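PDB 4MNR: peptidoglycan glycosyltransferase, which belongs to the penicillin-binding proteins and combines a dimerisation-type domain with a penicillin-binding domain of the beta-lactamase-like fold. Local coordinates for residues Y65-F70 with F156-I160; D411-V415 with G437-A443. One frame throughout, in Å; residues are numbered along the deposited sequence.

Contact 1: residues Y65-F70 with F156-I160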
ATOM      1  N   TYR A  65      12.703  13.414 -11.349  1.00 16.26           N
ATOM      2  CA  TYR A  65      13.580  14.470 -11.825  1.00 16.22           C
ATOM      3  C   TYR A  65      13.644  14.432 -13.331  1.00 19.36           C
ATOM      4  O   TYR A  65      13.356  13.404 -13.946  1.00 16.94           O
ATOM      5  CB  TYR A  65      14.985  14.315 -11.229  1.00 16.70           C
ATOM      6  CG  TYR A  65      15.531  12.909 -11.298  1.00 18.93           C
ATOM      7  CD1 TYR A  65      15.416  12.053 -10.209  1.00 20.63           C
ATOM      8  CD2 TYR A  65      16.149  12.431 -12.449  1.00 20.79           C
ATOM      9  CE1 TYR A  65      15.906  10.767 -10.256  1.00 22.63           C
ATOM     10  CE2 TYR A  65      16.640  11.135 -12.511  1.00 24.53           C
ATOM     11  CZ  TYR A  65      16.510  10.310 -11.406  1.00 25.76           C
ATOM     12  OH  TYR A  65      16.987   9.022 -11.433  1.00 31.04           O
ATOM     13  N   SER A  66      14.012  15.565 -13.921  0.73 21.43           N
ATOM     14  CA  SER A  66      14.267  15.655 -15.348  0.73 22.28           C
ATOM     15  C   SER A  66      15.616  16.323 -15.517  0.73 24.77           C
ATOM     16  O   SER A  66      15.828  17.440 -15.036  0.73 24.93           O
ATOM     17  CB  SER A  66      13.176  16.462 -16.055  0.73 21.84           C
ATOM     18  OG  SER A  66      13.486  16.652 -17.426  0.73 23.68           O
ATOM     19  N   SER A  67      16.533  15.627 -16.180  1.00 25.88           N
ATOM     20  CA  SER A  67      17.895  16.109 -16.317  1.00 34.83           C
ATOM     21  C   SER A  67      18.508  15.657 -17.633  1.00 36.40           C
ATOM     22  O   SER A  67      18.350  14.500 -18.024  1.00 37.85           O
ATOM     23  CB  SER A  67      18.745  15.591 -15.155  1.00 36.53           C
ATOM     24  OG  SER A  67      20.125  15.850 -15.371  1.00 39.16           O
ATOM     25  N   PRO A  68      19.226  16.568 -18.311  1.00 42.54           N
ATOM     26  CA  PRO A  68      19.909  16.212 -19.557  1.00 40.87           C
ATOM     27  C   PRO A  68      21.114  15.314 -19.284  1.00 42.85           C
ATOM     28  O   PRO A  68      21.655  14.711 -20.209  1.00 45.47           O
ATOM     29  CB  PRO A  68      20.365  17.569 -20.099  1.00 44.58           C
ATOM     30  CG  PRO A  68      20.534  18.411 -18.887  1.00 44.25           C
ATOM     31  CD  PRO A  68      19.449  17.978 -17.942  1.00 41.15           C
ATOM     32  N   GLN A  69      21.521  15.229 -18.021  1.00 41.96           N
ATOM     33  CA  GLN A  69      22.642  14.389 -17.623  1.00 45.19           C
ATOM     34  C   GLN A  69      22.164  13.036 -17.105  1.00 40.02           C
ATOM     35  O   GLN A  69      22.709  11.997 -17.468  1.00 39.10           O
ATOM     36  CB  GLN A  69      23.463  15.078 -16.532  1.00 54.45           C
ATOM     37  CG  GLN A  69      23.498  16.595 -16.627  1.00 63.79           C
ATOM     38  CD  GLN A  69      24.265  17.232 -15.478  1.00 71.91           C
ATOM     39  OE1 GLN A  69      25.046  16.566 -14.792  1.00 75.14           O
ATOM     40  NE2 GLN A  69      24.045  18.526 -15.262  1.00 73.39           N
ATOM     41  N   PHE A  70      21.141  13.059 -16.251  1.00 35.23           N
ATOM     42  CA  PHE A  70      20.716  11.861 -15.528  1.00 32.63           C
ATOM     43  C   PHE A  70      19.420  11.246 -16.046  1.00 31.15           C
ATOM     44  O   PHE A  70      18.992  10.202 -15.556  1.00 34.27           O
ATOM     45  CB  PHE A  70      20.572  12.162 -14.030  1.00 32.66           C
ATOM     46  CG  PHE A  70      21.850  12.602 -13.376  1.00 35.54           C
ATOM     47  CD1 PHE A  70      22.741  11.672 -12.868  1.00 37.52           C
ATOM     48  CD2 PHE A  70      22.165  13.948 -13.277  1.00 38.89           C
ATOM     49  CE1 PHE A  70      23.922  12.079 -12.273  1.00 41.69           C
ATOM     50  CE2 PHE A  70      23.341  14.359 -12.681  1.00 42.15           C
ATOM     51  CZ  PHE A  70      24.220  13.423 -12.176  1.00 43.32           C
ATOM     52  N   PHE A 156      18.524  15.911  -6.560  1.00 20.12           N
ATOM     53  CA  PHE A 156      18.550  14.574  -7.158  1.00 20.71           C
ATOM     54  C   PHE A 156      19.926  14.157  -7.685  1.00 18.74           C
ATOM     55  O   PHE A 156      20.313  12.995  -7.556  1.00 22.29           O
ATOM     56  CB  PHE A 156      17.503  14.455  -8.275  1.00 21.02           C
ATOM     57  CG  PHE A 156      17.770  15.351  -9.449  1.00 19.74           C
ATOM     58  CD1 PHE A 156      17.293  16.657  -9.466  1.00 19.77           C
ATOM     59  CD2 PHE A 156      18.494  14.897 -10.538  1.00 24.39           C
ATOM     60  CE1 PHE A 156      17.542  17.491 -10.545  1.00 24.04           C
ATOM     61  CE2 PHE A 156      18.750  15.727 -11.619  1.00 25.68           C
ATOM     62  CZ  PHE A 156      18.270  17.026 -11.626  1.00 24.50           C
ATOM     63  N   ALA A 157      20.670  15.104  -8.255  1.00 20.74           N
ATOM     64  CA  ALA A 157      21.978  14.800  -8.831  1.00 24.14           C
ATOM     65  C   ALA A 157      22.965  14.340  -7.762  1.00 25.89           C
ATOM     66  O   ALA A 157      23.649  13.324  -7.922  1.00 22.82           O
ATOM     67  CB  ALA A 157      22.520  16.006  -9.586  1.00 23.82           C
ATOM     68  N   ALA A 158      23.034  15.089  -6.670  1.00 23.15           N
ATOM     69  CA  ALA A 158      23.876  14.708  -5.543  1.00 26.14           C
ATOM     70  C   ALA A 158      23.455  13.369  -4.932  1.00 23.74           C
ATOM     71  O   ALA A 158      24.303  12.586  -4.507  1.00 23.46           O
ATOM     72  CB  ALA A 158      23.881  15.802  -4.489  1.00 27.42           C
ATOM     73  N   VAL A 159      22.148  13.105  -4.889  1.00 23.04           N
ATOM     74  CA  VAL A 159      21.630  11.851  -4.345  1.00 21.62           C
ATOM     75  C   VAL A 159      21.961  10.671  -5.252  1.00 20.69           C
ATOM     76  O   VAL A 159      22.274   9.580  -4.782  1.00 20.29           O
ATOM     77  CB  VAL A 159      20.096  11.922  -4.110  1.00 24.69           C
ATOM     78  CG1 VAL A 159      19.562  10.596  -3.613  1.00 23.94           C
ATOM     79  CG2 VAL A 159      19.770  13.018  -3.112  1.00 25.36           C
ATOM     80  N   ILE A 160      21.894  10.893  -6.560  1.00 18.69           N
ATOM     81  CA  ILE A 160      22.328   9.875  -7.514  1.00 21.71           C
ATOM     82  C   ILE A 160      23.824   9.580  -7.333  1.00 22.72           C
ATOM     83  O   ILE A 160      24.249   8.423  -7.384  1.00 23.20           O
ATOM     84  CB  ILE A 160      22.012  10.302  -8.963  1.00 20.96           C
ATOM     85  CG1 ILE A 160      20.497  10.261  -9.198  1.00 20.15           C
ATOM     86  CG2 ILE A 160      22.712   9.390  -9.953  1.00 25.23           C
ATOM     87  CD1 ILE A 160      20.037  11.028 -10.421  1.00 22.77           C
TER

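Contact 2: residues D411-V415 with G437-A443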
ATOM      1  N   ASP A 411       8.632  -6.239  10.195  1.00 12.69           N
ATOM      2  CA  ASP A 411       8.095  -5.029   9.592  1.00 11.90           C
ATOM      3  C   ASP A 411       6.722  -4.794  10.174  1.00 15.42           C
ATOM      4  O   ASP A 411       5.958  -5.734  10.363  1.00 16.78           O
ATOM      5  CB  ASP A 411       7.975  -5.171   8.081  1.00 12.86           C
ATOM      6  CG  ASP A 411       9.331  -5.245   7.391  1.00 17.30           C
ATOM      7  OD1 ASP A 411      10.344  -4.794   7.973  1.00 18.07           O
ATOM      8  OD2 ASP A 411       9.386  -5.751   6.246  1.00 21.77           O
ATOM      9  N   SER A 412       6.398  -3.533  10.433  1.00 12.06           N
ATOM     10  CA  SER A 412       5.152  -3.193  11.102  1.00 10.66           C
ATOM     11  C   SER A 412       4.192  -2.504  10.139  1.00 11.04           C
ATOM     12  O   SER A 412       4.540  -1.503   9.520  1.00 11.88           O
ATOM     13  CB  SER A 412       5.448  -2.289  12.307  1.00 12.69           C
ATOM     14  OG  SER A 412       4.244  -1.985  13.006  1.00 14.51           O
ATOM     15  N   TRP A 413       2.986  -3.058  10.008  1.00  8.97           N
ATOM     16  CA  TRP A 413       2.010  -2.615   9.023  1.00 10.69           C
ATOM     17  C   TRP A 413       0.702  -2.143   9.646  1.00 11.19           C
ATOM     18  O   TRP A 413       0.308  -2.601  10.721  1.00 10.06           O
ATOM     19  CB  TRP A 413       1.580  -3.795   8.147  1.00 10.92           C
ATOM     20  CG  TRP A 413       2.502  -4.243   7.079  1.00  8.74           C
ATOM     21  CD1 TRP A 413       3.512  -5.142   7.189  1.00 14.76           C
ATOM     22  CD2 TRP A 413       2.443  -3.861   5.702  1.00  8.67           C
ATOM     23  NE1 TRP A 413       4.114  -5.331   5.965  1.00 13.01           N
ATOM     24  CE2 TRP A 413       3.469  -4.560   5.034  1.00 11.35           C
ATOM     25  CE3 TRP A 413       1.629  -2.986   4.974  1.00 10.97           C
ATOM     26  CZ2 TRP A 413       3.702  -4.409   3.668  1.00 13.49           C
ATOM     27  CZ3 TRP A 413       1.857  -2.838   3.621  1.00 12.37           C
ATOM     28  CH2 TRP A 413       2.890  -3.542   2.984  1.00 13.56           C
ATOM     29  N   PHE A 414      -0.008  -1.277   8.930  1.00  7.42           N
ATOM     30  CA  PHE A 414      -1.429  -1.071   9.198  1.00  7.10           C
ATOM     31  C   PHE A 414      -2.131  -0.737   7.899  1.00 11.64           C
ATOM     32  O   PHE A 414      -1.605   0.029   7.101  1.00 10.54           O
ATOM     33  CB  PHE A 414      -1.639   0.086  10.162  1.00  8.20           C
ATOM     34  CG  PHE A 414      -3.078   0.305  10.538  1.00 13.39           C
ATOM     35  CD1 PHE A 414      -3.689  -0.509  11.480  1.00 14.48           C
ATOM     36  CD2 PHE A 414      -3.814   1.328   9.962  1.00 14.65           C
ATOM     37  CE1 PHE A 414      -5.021  -0.297  11.848  1.00 16.73           C
ATOM     38  CE2 PHE A 414      -5.143   1.550  10.337  1.00 15.48           C
ATOM     39  CZ  PHE A 414      -5.737   0.739  11.272  1.00 14.94           C
ATOM     40  N   VAL A 415      -3.308  -1.323   7.684  1.00  7.11           N
ATOM     41  CA  VAL A 415      -4.192  -0.913   6.591  1.00  8.73           C
ATOM     42  C   VAL A 415      -5.523  -0.582   7.253  1.00 11.14           C
ATOM     43  O   VAL A 415      -6.068  -1.402   7.991  1.00 11.87           O
ATOM     44  CB  VAL A 415      -4.384  -2.030   5.549  1.00  7.68           C
ATOM     45  CG1 VAL A 415      -5.402  -1.604   4.508  1.00 12.04           C
ATOM     46  CG2 VAL A 415      -3.063  -2.374   4.890  1.00 11.69           C
ATOM     47  N   GLY A 437       3.660  -2.759  16.725  1.00 23.12           N
ATOM     48  CA  GLY A 437       2.531  -1.849  16.686  1.00 23.98           C
ATOM     49  C   GLY A 437       2.795  -0.444  16.169  1.00 20.49           C
ATOM     50  O   GLY A 437       1.883   0.379  16.145  1.00 18.19           O
ATOM     51  N   VAL A 438       4.030  -0.151  15.771  1.00 17.12           N
ATOM     52  CA  VAL A 438       4.377   1.224  15.388  1.00 14.29           C
ATOM     53  C   VAL A 438       3.647   1.667  14.119  1.00 14.86           C
ATOM     54  O   VAL A 438       3.299   2.846  13.959  1.00 14.51           O
ATOM     55  CB  VAL A 438       5.915   1.435  15.276  1.00 14.34           C
ATOM     56  CG1 VAL A 438       6.505   0.648  14.108  1.00 13.81           C
ATOM     57  CG2 VAL A 438       6.252   2.922  15.150  1.00 16.35           C
ATOM     58  N   GLY A 439       3.391   0.716  13.226  1.00 11.05           N
ATOM     59  CA  GLY A 439       2.680   1.017  11.997  1.00 11.89           C
ATOM     60  C   GLY A 439       1.300   1.569  12.307  1.00 10.76           C
ATOM     61  O   GLY A 439       0.860   2.554  11.720  1.00 10.02           O
ATOM     62  N   THR A 440       0.636   0.943  13.271  1.00 10.44           N
ATOM     63  CA  THR A 440      -0.706   1.340  13.665  1.00 11.52           C
ATOM     64  C   THR A 440      -0.696   2.715  14.322  1.00 11.33           C
ATOM     65  O   THR A 440      -1.562   3.545  14.053  1.00 12.73           O
ATOM     66  CB  THR A 440      -1.275   0.319  14.642  1.00 15.68           C
ATOM     67  OG1 THR A 440      -1.242  -0.970  14.014  1.00 18.46           O
ATOM     68  CG2 THR A 440      -2.717   0.684  15.030  1.00 16.14           C
ATOM     69  N   ALA A 441       0.291   2.946  15.180  1.00 12.67           N
ATOM     70  CA  ALA A 441       0.413   4.224  15.871  1.00 15.06           C
ATOM     71  C   ALA A 441       0.677   5.362  14.886  1.00 15.27           C
ATOM     72  O   ALA A 441       0.126   6.462  15.019  1.00 17.24           O
ATOM     73  CB  ALA A 441       1.520   4.157  16.913  1.00 14.20           C
ATOM     74  N   LYS A 442       1.524   5.114  13.895  1.00 13.19           N
ATOM     75  CA  LYS A 442       1.806   6.153  12.911  1.00 14.21           C
ATOM     76  C   LYS A 442       0.630   6.383  11.959  1.00 15.34           C
ATOM     77  O   LYS A 442       0.384   7.514  11.545  1.00 16.25           O
ATOM     78  CB  LYS A 442       3.068   5.825  12.116  1.00 14.58           C
ATOM     79  CG  LYS A 442       4.332   5.849  12.956  1.00 17.09           C
ATOM     80  CD  LYS A 442       4.526   7.179  13.651  1.00 26.06           C
ATOM     81  CE  LYS A 442       5.898   7.263  14.287  1.00 32.17           C
ATOM     82  NZ  LYS A 442       6.041   8.520  15.065  1.00 32.45           N
ATOM     83  N   ALA A 443      -0.083   5.316  11.609  1.00 11.86           N
ATOM     84  CA  ALA A 443      -1.254   5.433  10.750  1.00 10.53           C
ATOM     85  C   ALA A 443      -2.292   6.342  11.389  1.00 11.38           C
ATOM     86  O   ALA A 443      -3.019   7.036  10.682  1.00 12.60           O
ATOM     87  CB  ALA A 443      -1.863   4.071  10.486  1.00 12.33           C
TER
HETATM   88  O   HOH W   1       1.177  -2.235  13.359  1.00 16.80           O
HETATM   89  O   HOH W   2       4.191  -4.383  14.375  1.00 28.29           O

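Contact 1: residues Y65-F70 with F156-I160
Phe156 lays one ring face against the CB of Tyr65. This CB sits 3.6 Å from the centroid of the Phe156 ring and 18° off its normal, a CH-pi contact. The Tyr65 ring runs on nearly parallel to that of Phe156, with the planes at 6°. The two rings are slid apart, with centroids 5.1 Å from each other, so they barely overlap. With chi1 at 65°, Phe156 CG lies between its own backbone N and carbonyl carbon. The ring is thereby carried off the first turn of helix 156-165 toward the 65-70 segment. Ile160, one turn on, reaches the Tyr65 ring with its CD1, which lies over one face, 3.7 Å from Tyr65 CZ. The same Ile160 CD1 also touches Phe70 CD1, so it meets both aromatic side chains. Ile160 CG2 adds a second touch on Phe70, 3.7 Å from Phe70 CD1. Strands 66-67 and 71-72 form a small antiparallel hairpin, and Ser67 shapes its turn. Ser67 OG accepts from Gln69 N and Phe70 N, both at 3.1 Å. This is an ST turn combined with an ST motif, consistent with holding the bend that turns Phe70 toward the helix. Ser67 CB also touches Phe156 CE2 at 3.5 Å, while Ser67 OG lies at the edge of that ring, in its plane. On the far side of the turn, Phe70 has Ala157 CA over one face, and its CE2 meets Ala157 CB at 3.6 Å.

Contact 2: residues D411-V415 with G437-A443
Ser412 OG is gripped by three bonds. Gly439 N donates to it at 2.8 Å, with an N-H...O angle of 158°. Water 1 and water 2 bind the same oxygen. Water 2 also accepts from Gly437 N, at the N-cap position of the helix, at 2.9 Å. Water 1 donates to Trp413 O at 2.8 Å and bonds to Thr440 OG1 at 2.8 Å, so it ties the strand backbone to a helix side chain. A chi1 of -178° swings Ser412 OG beside its carbonyl carbon, which directs it at the first turn of helix 438-453. Gly439 has no side chain to run into Ser412 O, and this allows its CA to come within 4.7 Å of Trp413 CA. The short segment axes approach to 6.1 Å. Further along, Phe414 leans on the helix. Its CD2 meets Ala443 CB at 3.4 Å, and its CD1 lies 3.6 Å from Thr440 OG1. The CB of Trp413 points away from the helix, and the side chain packs on Tyr181, Thr186 and helix 321-332. Strand 409-418 pairs with strand 398-406, which carries Lys400, Thr401 and Gly402, the KTG motif of this family. The C-terminal helix packed along the central five-stranded antiparallel sheet, beside the KTG strand, is a hallmark of the penicillin-binding and beta-lactamase-like fold.

How the contacts relate
Contact 1 and contact 2 are separate in space and follow one another along the chain. Their centres are about 33 Å apart, and their nearest atoms about 21 Å. Contact 1 is peripheral, with its centre about 27 Å from that of the chain. It joins a hairpin of the dimerisation-type part to a helix of the penicillin-binding domain. Contact 2 is buried, its centre about 12 Å from the chain centre, and lies wholly within the penicillin-binding domain. It combines a water-bridged polar seam at Ser412 with packing of Phe414, whereas contact 1 is mostly aromatic and aliphatic. Of the two, 411-415 with 437-443 is the one beside the KTG strand.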